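PDB 1H2B: alcohol dehydrogenase from Aeropyrum pernix, which probably catalyses the NAD-dependent interconversion of alcohols with aldehydes or ketones, binding the dinucleotide in a Rossmann domain beside a zinc site. Local coordinates for residues R175-A180 against Q204-M209; Y189-G194 against N256-F261; T213-D218 against H234-R239; Y270-L275 against V302-S307. All blocks are in the same frame, centred on the assembly; numbering follows the deposited sequence.

Contact 1: residues R175-A180 against Q204-M209; sequences RAVKKA and QLLKVM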
# COMPACT_ATOMS: atom_id res chain seq x y z
N ARG B 175 1.61 -5.53 15.88
CA ARG B 175 1.26 -5.91 14.51
C ARG B 175 -0.19 -5.58 14.21
O ARG B 175 -0.51 -5.08 13.11
CB ARG B 175 1.51 -7.39 14.25
CG ARG B 175 1.23 -7.81 12.80
CD ARG B 175 1.63 -9.24 12.62
NE ARG B 175 1.37 -9.84 11.32
CZ ARG B 175 2.26 -9.98 10.35
NH1 ARG B 175 3.48 -9.48 10.46
NH2 ARG B 175 1.94 -10.63 9.24
N ALA B 176 -1.08 -5.83 15.17
CA ALA B 176 -2.48 -5.53 14.93
C ALA B 176 -2.71 -4.04 14.77
O ALA B 176 -3.53 -3.63 13.96
CB ALA B 176 -3.32 -6.12 16.12
N VAL B 177 -2.02 -3.21 15.57
CA VAL B 177 -2.18 -1.75 15.45
C VAL B 177 -1.59 -1.27 14.13
O VAL B 177 -2.15 -0.34 13.52
CB VAL B 177 -1.59 -1.03 16.69
CG1 VAL B 177 -1.43 0.49 16.39
CG2 VAL B 177 -2.51 -1.29 17.93
N LYS B 178 -0.48 -1.85 13.69
CA LYS B 178 0.03 -1.55 12.31
C LYS B 178 -1.03 -1.82 11.28
O LYS B 178 -1.25 -0.97 10.38
CB LYS B 178 1.26 -2.38 11.99
CG LYS B 178 2.45 -2.00 12.83
CD LYS B 178 3.74 -2.47 12.16
CE LYS B 178 4.75 -1.36 12.10
NZ LYS B 178 5.90 -1.50 11.13
N LYS B 179 -1.72 -2.96 11.36
CA LYS B 179 -2.82 -3.21 10.44
C LYS B 179 -3.89 -2.10 10.54
O LYS B 179 -4.30 -1.52 9.53
CB LYS B 179 -3.51 -4.57 10.71
CG LYS B 179 -2.68 -5.80 10.36
CD LYS B 179 -3.57 -6.99 10.64
CE LYS B 179 -2.99 -8.26 10.04
NZ LYS B 179 -1.68 -8.56 10.62
N ALA B 180 -4.27 -1.74 11.76
CA ALA B 180 -5.30 -0.73 11.98
C ALA B 180 -4.91 0.60 11.37
O ALA B 180 -5.77 1.26 10.78
CB ALA B 180 -5.55 -0.56 13.49
N GLN B 204 -2.27 2.11 24.31
CA GLN B 204 -1.10 2.98 24.21
C GLN B 204 -0.59 3.08 22.79
O GLN B 204 -0.24 4.15 22.30
CB GLN B 204 0.03 2.46 25.10
CG GLN B 204 -0.33 2.37 26.56
CD GLN B 204 0.78 1.71 27.34
OE1 GLN B 204 1.90 2.26 27.44
NE2 GLN B 204 0.51 0.51 27.85
N LEU B 205 -0.52 1.95 22.10
CA LEU B 205 -0.01 1.98 20.76
C LEU B 205 -0.90 2.73 19.78
O LEU B 205 -0.37 3.36 18.89
CB LEU B 205 0.23 0.54 20.27
CG LEU B 205 1.32 -0.21 21.02
CD1 LEU B 205 1.38 -1.66 20.53
CD2 LEU B 205 2.67 0.44 20.76
N LEU B 206 -2.21 2.64 19.93
CA LEU B 206 -3.14 3.38 19.07
C LEU B 206 -2.88 4.89 19.24
O LEU B 206 -2.93 5.64 18.27
CB LEU B 206 -4.59 3.01 19.34
CG LEU B 206 -5.04 1.60 18.87
CD1 LEU B 206 -6.33 1.17 19.56
CD2 LEU B 206 -5.19 1.68 17.31
N LYS B 207 -2.55 5.32 20.46
CA LYS B 207 -2.24 6.75 20.64
C LYS B 207 -0.90 7.22 20.06
O LYS B 207 -0.76 8.40 19.68
CB LYS B 207 -2.30 7.11 22.13
CG LYS B 207 -3.68 6.94 22.77
CD LYS B 207 -4.76 7.83 22.14
CE LYS B 207 -4.42 9.31 22.32
NZ LYS B 207 -5.59 10.16 21.99
N VAL B 208 0.09 6.34 20.07
CA VAL B 208 1.42 6.59 19.59
C VAL B 208 1.46 6.48 18.06
O VAL B 208 2.19 7.25 17.39
CB VAL B 208 2.42 5.50 20.19
CG1 VAL B 208 3.76 5.55 19.48
CG2 VAL B 208 2.56 5.72 21.67
N MET B 209 0.69 5.53 17.51
CA MET B 209 0.87 5.11 16.13
C MET B 209 -0.19 5.64 15.16
O MET B 209 -0.03 5.54 13.93
CB MET B 209 0.97 3.61 16.03
CG MET B 209 2.30 3.14 16.51
SD MET B 209 2.14 1.46 16.82
CE MET B 209 2.06 0.89 15.13
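Val-177 enters the groove of helix 204-209 between Leu-205, Leu-206 and Met-209. Its CB is directed at the other helix, and the two methyls that branch from it divide the partners between them. CG2 lies 4.0 Å from Leu-205 CB and equally far from CG of Leu-206. CG1, anti to the backbone N (chi1 165°), turns to Met-209 and comes 4.0 Å from its CB; a closer approach of CG1 to the sulphur belongs to one of two modelled conformers and is less certain. Leu-206 CD2 reaches both methyls and ends 4.4 Å from Ala-180 CB, where a small residue leaves room for the leucine branch. A short, branched valine suits helix axes 9.8 Å apart and crossing at -44°. An alanine at Val-177 would probably open a gap facing Leu-205, Leu-206 and Met-209, leaving them less firmly held. No hydrogen bond joins the two segments, and in one modelled conformer Lys-178 NZ makes a salt bridge with Glu-317. Both helices flank strand 189-193 in sequence; Val-177 and Ala-180 also rest on Met-259 of strand 255-260, while Leu-205 touches Leu-318 of helix 312-323.

Contact 2: residues Y189-G194 against N256-F261; sequences YVAIVG and NVAMDF. With NAJ (nicotinamide-adenine-dinucleotide (acidic form)), chain I.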
# COMPACT_ATOMS: atom_id res chain seq x y z
N TYR B 189 -12.53 6.76 14.12
CA TYR B 189 -12.65 6.14 15.43
C TYR B 189 -12.15 4.71 15.36
O TYR B 189 -12.38 3.99 14.40
CB TYR B 189 -14.12 6.01 15.84
CG TYR B 189 -14.83 7.33 16.08
CD1 TYR B 189 -15.50 7.98 15.04
CD2 TYR B 189 -14.82 7.89 17.35
CE1 TYR B 189 -16.14 9.18 15.28
CE2 TYR B 189 -15.45 9.10 17.60
CZ TYR B 189 -16.11 9.72 16.56
OH TYR B 189 -16.77 10.94 16.83
N VAL B 190 -11.49 4.31 16.43
CA VAL B 190 -11.07 2.90 16.60
C VAL B 190 -11.63 2.41 17.92
O VAL B 190 -11.46 3.06 18.94
CB VAL B 190 -9.54 2.73 16.47
CG1 VAL B 190 -8.74 3.64 17.41
CG2 VAL B 190 -9.14 1.26 16.68
N ALA B 191 -12.33 1.27 17.88
CA ALA B 191 -12.78 0.60 19.12
C ALA B 191 -11.76 -0.48 19.45
O ALA B 191 -11.49 -1.37 18.62
CB ALA B 191 -14.11 -0.06 18.93
N ILE B 192 -11.18 -0.39 20.63
CA ILE B 192 -10.23 -1.41 21.09
C ILE B 192 -11.00 -2.17 22.15
O ILE B 192 -11.43 -1.59 23.16
CB ILE B 192 -8.87 -0.73 21.57
CG1 ILE B 192 -7.83 -1.78 21.97
CG2 ILE B 192 -9.09 0.38 22.66
CD1 ILE B 192 -8.12 -2.50 23.27
N VAL B 193 -11.26 -3.45 21.89
CA VAL B 193 -12.18 -4.20 22.73
C VAL B 193 -11.40 -5.20 23.56
O VAL B 193 -10.78 -6.11 22.99
CB VAL B 193 -13.20 -4.94 21.83
CG1 VAL B 193 -14.13 -5.81 22.69
CG2 VAL B 193 -13.95 -3.95 20.95
N GLY B 194 -11.43 -5.02 24.90
CA GLY B 194 -10.67 -5.86 25.79
C GLY B 194 -9.40 -5.17 26.22
O GLY B 194 -8.44 -5.18 25.46
N ASN B 256 -14.26 3.11 12.29
CA ASN B 256 -13.44 2.78 11.13
C ASN B 256 -12.69 1.46 11.31
O ASN B 256 -12.46 0.70 10.34
CB ASN B 256 -12.46 3.92 10.88
CG ASN B 256 -13.17 5.23 10.65
OD1 ASN B 256 -13.67 5.88 11.55
ND2 ASN B 256 -13.25 5.60 9.37
N VAL B 257 -12.24 1.20 12.54
CA VAL B 257 -11.55 -0.06 12.86
C VAL B 257 -12.03 -0.51 14.24
O VAL B 257 -12.17 0.32 15.14
CB VAL B 257 -10.04 0.11 12.95
CG1 VAL B 257 -9.38 -1.20 13.41
CG2 VAL B 257 -9.43 0.49 11.57
N ALA B 258 -12.38 -1.80 14.35
CA ALA B 258 -12.58 -2.40 15.68
C ALA B 258 -11.53 -3.47 15.85
O ALA B 258 -11.15 -4.10 14.87
CB ALA B 258 -13.96 -3.02 15.79
N MET B 259 -11.06 -3.67 17.09
CA MET B 259 -9.98 -4.62 17.36
C MET B 259 -10.44 -5.50 18.49
O MET B 259 -10.69 -5.00 19.57
CB MET B 259 -8.70 -3.85 17.76
CG MET B 259 -8.28 -2.81 16.67
SD MET B 259 -6.72 -2.09 17.10
CE MET B 259 -5.59 -3.40 16.64
N ASP B 260 -10.60 -6.81 18.23
CA ASP B 260 -11.09 -7.69 19.29
C ASP B 260 -9.89 -8.34 19.97
O ASP B 260 -9.25 -9.23 19.37
CB ASP B 260 -11.98 -8.77 18.67
CG ASP B 260 -12.59 -9.66 19.71
OD1 ASP B 260 -12.13 -9.63 20.87
OD2 ASP B 260 -13.56 -10.41 19.44
N PHE B 261 -9.55 -7.83 21.17
CA PHE B 261 -8.49 -8.40 22.00
C PHE B 261 -9.06 -9.25 23.14
O PHE B 261 -8.46 -9.35 24.21
CB PHE B 261 -7.61 -7.26 22.58
CG PHE B 261 -6.74 -6.63 21.57
CD1 PHE B 261 -7.04 -5.38 21.01
CD2 PHE B 261 -5.54 -7.24 21.22
CE1 PHE B 261 -6.14 -4.77 20.08
CE2 PHE B 261 -4.66 -6.66 20.26
CZ PHE B 261 -4.96 -5.38 19.73
PA NAJ I . -6.77 -11.09 29.10
O1A NAJ I . -7.52 -12.14 29.88
O2A NAJ I . -5.61 -10.35 29.77
O5B NAJ I . -7.72 -9.89 28.64
C5B NAJ I . -9.06 -10.10 28.19
C4B NAJ I . -9.76 -8.79 28.49
O4B NAJ I . -11.06 -8.86 27.87
C3B NAJ I . -9.93 -8.51 29.98
O3B NAJ I . -9.52 -7.17 30.33
C2B NAJ I . -11.43 -8.74 30.11
O2B NAJ I . -12.04 -8.05 31.21
C1B NAJ I . -11.99 -8.26 28.76
N9A NAJ I . -13.32 -8.77 28.42
C8A NAJ I . -13.93 -9.99 28.73
N7A NAJ I . -15.17 -10.03 28.17
C5A NAJ I . -15.36 -8.85 27.52
C6A NAJ I . -16.40 -8.33 26.79
N6A NAJ I . -17.56 -8.98 26.61
N1A NAJ I . -16.24 -7.10 26.20
C2A NAJ I . -15.10 -6.35 26.37
N3A NAJ I . -14.09 -6.85 27.11
C4A NAJ I . -14.23 -8.08 27.68
O3 NAJ I . -6.31 -11.80 27.75
PN NAJ I . -4.98 -11.55 26.87
O1N NAJ I . -3.88 -12.38 27.37
O2N NAJ I . -4.78 -10.10 26.69
O5D NAJ I . -5.44 -12.27 25.51
C5D NAJ I . -6.49 -11.67 24.77
C4D NAJ I . -6.96 -12.64 23.69
O4D NAJ I . -5.94 -12.68 22.67
C3D NAJ I . -7.10 -14.08 24.17
O3D NAJ I . -8.09 -14.73 23.35
C2D NAJ I . -5.72 -14.69 23.86
O2D NAJ I . -5.69 -16.08 23.75
C1D NAJ I . -5.49 -14.00 22.50
N1N NAJ I . -4.13 -13.98 21.95
C2N NAJ I . -4.03 -13.90 20.60
C3N NAJ I . -2.79 -13.80 20.00
C7N NAJ I . -2.69 -13.77 18.51
O7N NAJ I . -1.43 -13.77 18.03
N7N NAJ I . -3.71 -13.68 17.67
C4N NAJ I . -1.58 -13.76 20.77
C5N NAJ I . -1.77 -13.68 22.18
C6N NAJ I . -3.02 -13.82 22.75
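Two central parallel strands of the Rossmann fold pair here, Val-190 to Val-193 against Val-257 to Asp-260, and both lead to the bound dinucleotide. Main-chain bonds alternate: Ala-191 N gives to Val-257 O, Met-259 N to Ala-191 O, Val-193 N to Met-259 O, and Phe-261 N to Val-193 O at 2.8 Å. At the far end a side chain adds to weak main-chain bonds at Tyr-189 O: Asn-256 OD1 accepts from Tyr-189 N at 2.9 Å, the donor 36° out of the carbonyl plane. Val-190 CG2 lies 4.0 Å from Val-257 CB, the branched side chains side by side on one face. On that face too, Ile-192 CG1, anti to its backbone N (chi1 -176°), meets Phe-261 CD1 at 3.8 Å, the two crossing at about a right angle. Val-193 CG1 touches adenine C2A at 3.8 Å. Gly-194 has backbone angles at which a CB would jam against the preceding carbonyl, and probably begins the glycine-rich turn. Asp-260 OD1 accepts hydrogen bonds from Val-262 N and Gly-263 N. Helix 197-209 covers Ile-192 and Phe-261, helix 166-181 covers Val-257 and Met-259, and strand 213-218 continues the sheet beside strand 189-193.

Contact 3: residues T213-D218 against H234-R239; sequences TVIALD and HVVDAR. With NAJ (nicotinamide-adenine-dinucleotide (acidic form)), chain I.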
# COMPACT_ATOMS: atom_id res chain seq x y z
N THR B 213 -9.38 8.64 17.14
CA THR B 213 -10.11 8.74 18.42
C THR B 213 -10.29 7.31 18.95
O THR B 213 -10.88 6.49 18.24
CB THR B 213 -11.46 9.42 18.20
OG1 THR B 213 -11.20 10.78 17.76
CG2 THR B 213 -12.20 9.57 19.50
N VAL B 214 -9.84 7.07 20.17
CA VAL B 214 -9.76 5.71 20.72
C VAL B 214 -10.92 5.48 21.69
O VAL B 214 -11.08 6.20 22.69
CB VAL B 214 -8.44 5.50 21.44
CG1 VAL B 214 -8.41 4.10 22.07
CG2 VAL B 214 -7.28 5.67 20.45
N ILE B 215 -11.76 4.48 21.39
CA ILE B 215 -12.87 4.09 22.29
C ILE B 215 -12.49 2.70 22.86
O ILE B 215 -12.33 1.73 22.07
CB ILE B 215 -14.20 3.98 21.53
CG1 ILE B 215 -14.55 5.32 20.81
CG2 ILE B 215 -15.35 3.55 22.50
CD1 ILE B 215 -15.69 5.18 19.80
N ALA B 216 -12.31 2.58 24.18
CA ALA B 216 -11.88 1.28 24.75
C ALA B 216 -13.07 0.64 25.43
O ALA B 216 -13.81 1.34 26.19
CB ALA B 216 -10.75 1.46 25.76
N LEU B 217 -13.25 -0.67 25.21
CA LEU B 217 -14.36 -1.42 25.82
C LEU B 217 -13.83 -2.47 26.76
O LEU B 217 -12.85 -3.16 26.46
CB LEU B 217 -15.13 -2.16 24.71
CG LEU B 217 -16.23 -1.30 24.05
CD1 LEU B 217 -15.66 -0.11 23.34
CD2 LEU B 217 -17.03 -2.13 23.04
N ASP B 218 -14.49 -2.60 27.91
CA ASP B 218 -14.22 -3.73 28.81
C ASP B 218 -15.42 -3.91 29.67
O ASP B 218 -16.41 -3.24 29.49
CB ASP B 218 -12.94 -3.49 29.63
CG ASP B 218 -12.25 -4.77 30.00
OD1 ASP B 218 -11.17 -5.10 29.44
OD2 ASP B 218 -12.76 -5.58 30.84
N HIS B 234 -12.51 7.72 25.05
CA HIS B 234 -13.80 7.36 25.59
C HIS B 234 -13.67 5.93 26.05
O HIS B 234 -12.91 5.14 25.46
CB HIS B 234 -14.92 7.42 24.53
CG HIS B 234 -15.16 8.77 23.98
ND1 HIS B 234 -15.89 9.74 24.64
CD2 HIS B 234 -14.75 9.35 22.82
CE1 HIS B 234 -15.90 10.85 23.93
NE2 HIS B 234 -15.22 10.63 22.82
N VAL B 235 -14.37 5.60 27.14
CA VAL B 235 -14.45 4.18 27.52
C VAL B 235 -15.89 3.76 27.59
O VAL B 235 -16.78 4.57 27.90
CB VAL B 235 -13.70 3.87 28.84
CG1 VAL B 235 -12.24 4.26 28.71
CG2 VAL B 235 -14.37 4.57 30.05
N VAL B 236 -16.11 2.46 27.37
CA VAL B 236 -17.45 1.92 27.31
C VAL B 236 -17.50 0.61 28.08
O VAL B 236 -16.67 -0.30 27.87
CB VAL B 236 -17.85 1.68 25.84
CG1 VAL B 236 -19.08 0.71 25.73
CG2 VAL B 236 -18.07 2.97 25.12
N ASP B 237 -18.49 0.50 28.99
CA ASP B 237 -18.71 -0.75 29.72
C ASP B 237 -19.57 -1.64 28.84
O ASP B 237 -20.73 -1.33 28.56
CB ASP B 237 -19.50 -0.40 30.98
CG ASP B 237 -19.75 -1.59 31.87
OD1 ASP B 237 -19.66 -2.76 31.41
OD2 ASP B 237 -20.08 -1.42 33.06
N ALA B 238 -18.95 -2.71 28.33
CA ALA B 238 -19.61 -3.56 27.36
C ALA B 238 -20.56 -4.56 27.98
O ALA B 238 -21.11 -5.41 27.28
CB ALA B 238 -18.56 -4.28 26.50
N ARG B 239 -20.84 -4.44 29.30
CA ARG B 239 -21.90 -5.27 29.85
C ARG B 239 -23.22 -4.59 29.48
O ARG B 239 -24.31 -5.14 29.65
CB ARG B 239 -21.77 -5.35 31.38
CG ARG B 239 -20.47 -5.89 31.95
CD ARG B 239 -20.29 -5.68 33.47
NE ARG B 239 -20.46 -4.27 33.87
CZ ARG B 239 -21.17 -3.82 34.93
NH1 ARG B 239 -21.77 -4.65 35.79
NH2 ARG B 239 -21.26 -2.51 35.16
PA NAJ I . -6.77 -11.09 29.10
O1A NAJ I . -7.52 -12.14 29.88
O2A NAJ I . -5.61 -10.35 29.77
O5B NAJ I . -7.72 -9.89 28.64
C5B NAJ I . -9.06 -10.10 28.19
C4B NAJ I . -9.76 -8.79 28.49
O4B NAJ I . -11.06 -8.86 27.87
C3B NAJ I . -9.93 -8.51 29.98
O3B NAJ I . -9.52 -7.17 30.33
C2B NAJ I . -11.43 -8.74 30.11
O2B NAJ I . -12.04 -8.05 31.21
C1B NAJ I . -11.99 -8.26 28.76
N9A NAJ I . -13.32 -8.77 28.42
C8A NAJ I . -13.93 -9.99 28.73
N7A NAJ I . -15.17 -10.03 28.17
C5A NAJ I . -15.36 -8.85 27.52
C6A NAJ I . -16.40 -8.33 26.79
N6A NAJ I . -17.56 -8.98 26.61
N1A NAJ I . -16.24 -7.10 26.20
C2A NAJ I . -15.10 -6.35 26.37
N3A NAJ I . -14.09 -6.85 27.11
C4A NAJ I . -14.23 -8.08 27.68
O3 NAJ I . -6.31 -11.80 27.75
PN NAJ I . -4.98 -11.55 26.87
O1N NAJ I . -3.88 -12.38 27.37
O2N NAJ I . -4.78 -10.10 26.69
O5D NAJ I . -5.44 -12.27 25.51
C5D NAJ I . -6.49 -11.67 24.77
C4D NAJ I . -6.96 -12.64 23.69
O4D NAJ I . -5.94 -12.68 22.67
C3D NAJ I . -7.10 -14.08 24.17
O3D NAJ I . -8.09 -14.73 23.35
C2D NAJ I . -5.72 -14.69 23.86
O2D NAJ I . -5.69 -16.08 23.75
C1D NAJ I . -5.49 -14.00 22.50
N1N NAJ I . -4.13 -13.98 21.95
C2N NAJ I . -4.03 -13.90 20.60
C3N NAJ I . -2.79 -13.80 20.00
C7N NAJ I . -2.69 -13.77 18.51
O7N NAJ I . -1.43 -13.77 18.03
N7N NAJ I . -3.71 -13.68 17.67
C4N NAJ I . -1.58 -13.76 20.77
C5N NAJ I . -1.77 -13.68 22.18
C6N NAJ I . -3.02 -13.82 22.75
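Leu-217 and Val-236 form the close-packed part of this parallel strand pair. They lie side by side, with Leu-217 CD1 3.8 Å from Val-236 CB, while Val-236 CG2, anti to its carbonyl carbon, meets Ile-215 CG2 at 3.8 Å. Branched side chains suit this face, which helix 242-249 covers. Main-chain bonds run the whole length, from His-234 N to Val-214 O at one end to Ala-238 N and Asp-218 O, 2.8 Å, at the other. The other parts are looser: Thr-213 CG2 only approaches the His-234 ring at its edge, 4.2 Å from CD2, and Val-235, partly exposed, has just Ala-216 as its side-chain neighbour across the strands. At the strand end, Asp-237 OD1 accepts from Arg-239 N in an Asx turn, and the guanidinium grips the carboxylate side-on, NH2 lying 2.6 Å from Asp-237 OD2. An alanine in place of Asp-237 would probably leave the Arg-239 guanidinium without its counter-charge and the turn without its side-chain acceptor. Asp-218 has OD1 2.8 Å from ribose O3B and OD2 2.6 Å from O2B. Such an acidic residue, ending the second strand of the fold and holding both adenosine hydroxyls, is characteristic of NAD-binding Rossmann folds.

Contact 4: residues Y270-L275 against V302-S307; sequences YTPYLL and VSFEGS. With NAJ (nicotinamide-adenine-dinucleotide (acidic form)), chain I.
Glu-305 OE2 is gripped twice: it accepts from Ser-303 OG at 2.7 Å on its anti lone pair and joins Arg-280 in a salt bridge. Ser-303 and Glu-305 belong to strand 303-306, and Ser-303 directs its CB away from segment 270-275, so apolar side chains carry most of the contact. Leu-275 CD1 is the central atom, 3.8 Å from Val-302 CB and 4.0 Å from Phe-304 CE2, which it meets at the ring edge. Chi1 of the leucine (-61°) sets CG anti to the carbonyl carbon; the side chain slants across the valine. Pro-272 CB adds a second touch on Phe-304, 3.8 Å from CE2; a proline suits this irregular turn, being rigid and having no amide hydrogen to satisfy. The Phe-304 ring also stands edge-to-face with Phe-292. Ser-303 to Glu-305 pair antiparallel with a strand of a neighbouring subunit, extending the sheet across the interface. One end of each segment reaches the cofactor: Tyr-270 OH is hydrogen-bonded to adenine N1A at 2.8 Å, in the plane of the tyrosine ring, and Ser-307 O accepts from the carboxamide N7N at 2.9 Å. With no hydrogen bond between them, the segments cohere through buried hydrocarbon surface, while polar atoms serve the dinucleotide and other partners.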
# COMPACT_ATOMS: atom_id res chain seq x y z
N TYR B 270 -20.56 -9.26 18.96
CA TYR B 270 -20.91 -7.85 18.82
C TYR B 270 -19.92 -6.99 18.02
O TYR B 270 -20.32 -5.96 17.43
CB TYR B 270 -21.25 -7.17 20.19
CG TYR B 270 -20.11 -6.83 21.15
CD1 TYR B 270 -19.25 -5.74 20.90
CD2 TYR B 270 -19.98 -7.52 22.36
CE1 TYR B 270 -18.26 -5.41 21.79
CE2 TYR B 270 -18.98 -7.20 23.29
CZ TYR B 270 -18.14 -6.14 22.99
OH TYR B 270 -17.17 -5.78 23.89
N THR B 271 -18.65 -7.40 18.00
CA THR B 271 -17.67 -6.49 17.39
C THR B 271 -17.90 -6.21 15.89
O THR B 271 -17.70 -5.09 15.48
CB THR B 271 -16.22 -6.89 17.65
OG1 THR B 271 -16.01 -8.28 17.31
CG2 THR B 271 -15.91 -6.76 19.17
N PRO B 272 -18.37 -7.15 15.06
CA PRO B 272 -18.64 -6.80 13.66
C PRO B 272 -19.70 -5.71 13.54
O PRO B 272 -19.64 -4.95 12.59
CB PRO B 272 -19.14 -8.11 13.04
CG PRO B 272 -18.58 -9.19 13.96
CD PRO B 272 -18.62 -8.57 15.36
N TYR B 273 -20.63 -5.62 14.52
CA TYR B 273 -21.71 -4.67 14.46
C TYR B 273 -21.25 -3.27 14.89
O TYR B 273 -22.05 -2.32 14.77
CB TYR B 273 -22.88 -5.15 15.33
CG TYR B 273 -23.58 -6.32 14.69
CD1 TYR B 273 -23.21 -7.61 15.01
CD2 TYR B 273 -24.54 -6.13 13.72
CE1 TYR B 273 -23.84 -8.73 14.40
CE2 TYR B 273 -25.17 -7.24 13.08
CZ TYR B 273 -24.79 -8.51 13.43
OH TYR B 273 -25.39 -9.57 12.81
N LEU B 274 -19.99 -3.16 15.37
CA LEU B 274 -19.42 -1.81 15.64
C LEU B 274 -18.96 -1.09 14.37
O LEU B 274 -18.77 0.13 14.37
CB LEU B 274 -18.22 -1.90 16.60
CG LEU B 274 -18.46 -2.62 17.93
CD1 LEU B 274 -17.16 -2.79 18.66
CD2 LEU B 274 -19.52 -1.83 18.71
N LEU B 275 -18.81 -1.84 13.28
CA LEU B 275 -18.14 -1.29 12.10
C LEU B 275 -19.01 -0.36 11.27
O LEU B 275 -20.19 -0.64 10.97
CB LEU B 275 -17.70 -2.43 11.18
CG LEU B 275 -16.70 -3.42 11.81
CD1 LEU B 275 -16.43 -4.54 10.76
CD2 LEU B 275 -15.37 -2.78 12.28
N VAL B 302 -17.26 -4.36 4.53
CA VAL B 302 -16.40 -4.50 5.71
C VAL B 302 -15.46 -5.68 5.54
O VAL B 302 -15.67 -6.57 4.68
CB VAL B 302 -17.19 -4.64 7.03
CG1 VAL B 302 -17.84 -3.27 7.36
CG2 VAL B 302 -18.26 -5.72 6.91
N SER B 303 -14.45 -5.71 6.38
CA SER B 303 -13.52 -6.85 6.39
C SER B 303 -13.27 -7.33 7.81
O SER B 303 -13.39 -6.59 8.75
CB SER B 303 -12.17 -6.53 5.73
OG SER B 303 -11.55 -5.40 6.38
N PHE B 304 -12.90 -8.59 7.92
CA PHE B 304 -12.55 -9.24 9.17
C PHE B 304 -11.15 -9.81 8.97
O PHE B 304 -10.94 -10.63 8.09
CB PHE B 304 -13.50 -10.40 9.44
CG PHE B 304 -14.99 -10.00 9.46
CD1 PHE B 304 -15.93 -10.83 8.89
CD2 PHE B 304 -15.43 -8.83 10.04
CE1 PHE B 304 -17.30 -10.50 8.89
CE2 PHE B 304 -16.82 -8.48 10.04
CZ PHE B 304 -17.72 -9.29 9.47
N GLU B 305 -10.18 -9.34 9.74
CA GLU B 305 -8.77 -9.64 9.40
C GLU B 305 -8.08 -10.22 10.62
O GLU B 305 -7.93 -9.52 11.65
CB GLU B 305 -8.06 -8.34 9.02
CG GLU B 305 -8.69 -7.70 7.76
CD GLU B 305 -8.18 -6.30 7.50
OE1 GLU B 305 -6.94 -6.10 7.61
OE2 GLU B 305 -8.99 -5.43 7.12
N GLY B 306 -7.60 -11.46 10.51
CA GLY B 306 -6.85 -12.01 11.63
C GLY B 306 -5.48 -11.37 11.74
O GLY B 306 -4.91 -10.88 10.76
N SER B 307 -4.96 -11.38 12.97
CA SER B 307 -3.59 -10.93 13.17
C SER B 307 -2.93 -11.92 14.11
O SER B 307 -3.56 -12.32 15.09
CB SER B 307 -3.57 -9.52 13.79
OG SER B 307 -2.30 -8.92 13.55
PA NAJ I . -6.77 -11.09 29.10
O1A NAJ I . -7.52 -12.14 29.88
O2A NAJ I . -5.61 -10.35 29.77
O5B NAJ I . -7.72 -9.89 28.64
C5B NAJ I . -9.06 -10.10 28.19
C4B NAJ I . -9.76 -8.79 28.49
O4B NAJ I . -11.06 -8.86 27.87
C3B NAJ I . -9.93 -8.51 29.98
O3B NAJ I . -9.52 -7.17 30.33
C2B NAJ I . -11.43 -8.74 30.11
O2B NAJ I . -12.04 -8.05 31.21
C1B NAJ I . -11.99 -8.26 28.76
N9A NAJ I . -13.32 -8.77 28.42
C8A NAJ I . -13.93 -9.99 28.73
N7A NAJ I . -15.17 -10.03 28.17
C5A NAJ I . -15.36 -8.85 27.52
C6A NAJ I . -16.40 -8.33 26.79
N6A NAJ I . -17.56 -8.98 26.61
N1A NAJ I . -16.24 -7.10 26.20
C2A NAJ I . -15.10 -6.35 26.37
N3A NAJ I . -14.09 -6.85 27.11
C4A NAJ I . -14.23 -8.08 27.68
O3 NAJ I . -6.31 -11.80 27.75
PN NAJ I . -4.98 -11.55 26.87
O1N NAJ I . -3.88 -12.38 27.37
O2N NAJ I . -4.78 -10.10 26.69
O5D NAJ I . -5.44 -12.27 25.51
C5D NAJ I . -6.49 -11.67 24.77
C4D NAJ I . -6.96 -12.64 23.69
O4D NAJ I . -5.94 -12.68 22.67
C3D NAJ I . -7.10 -14.08 24.17
O3D NAJ I . -8.09 -14.73 23.35
C2D NAJ I . -5.72 -14.69 23.86
O2D NAJ I . -5.69 -16.08 23.75
C1D NAJ I . -5.49 -14.00 22.50
N1N NAJ I . -4.13 -13.98 21.95
C2N NAJ I . -4.03 -13.90 20.60
C3N NAJ I . -2.79 -13.80 20.00
C7N NAJ I . -2.69 -13.77 18.51
O7N NAJ I . -1.43 -13.77 18.03
N7N NAJ I . -3.71 -13.68 17.67
C4N NAJ I . -1.58 -13.76 20.77
C5N NAJ I . -1.77 -13.68 22.18
C6N NAJ I . -3.02 -13.82 22.75

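Overall arrangement
All four contacts belong to the Rossmann domain; contacts 2, 3 and 4 touch the dinucleotide, and contact 1 stands back from it. Contacts 2 and 3 lie in neighbouring pairs of its sheet, their centres 9 Å apart, and Gly-194 N bonds to Leu-217 O (2.8 Å), joining them. Contact 3 is nested in the chain loop that contact 2 closes. Contact 4, about 9 Å from contact 2 centre to centre, sits towards the other edge of the sheet; Tyr-270 OH nevertheless reaches Ala-238 CB (3.3 Å) beside the adenine. Contact 1 is a helix pair packed on one face of the sheet, 11 Å from contact 2 between centres, and Lys-179 NZ bonds Ser-307 OG (3.0 Å) of contact 4 near the nicotinamide end. The Phe-261 side chain is about 11 Å from a zinc ion.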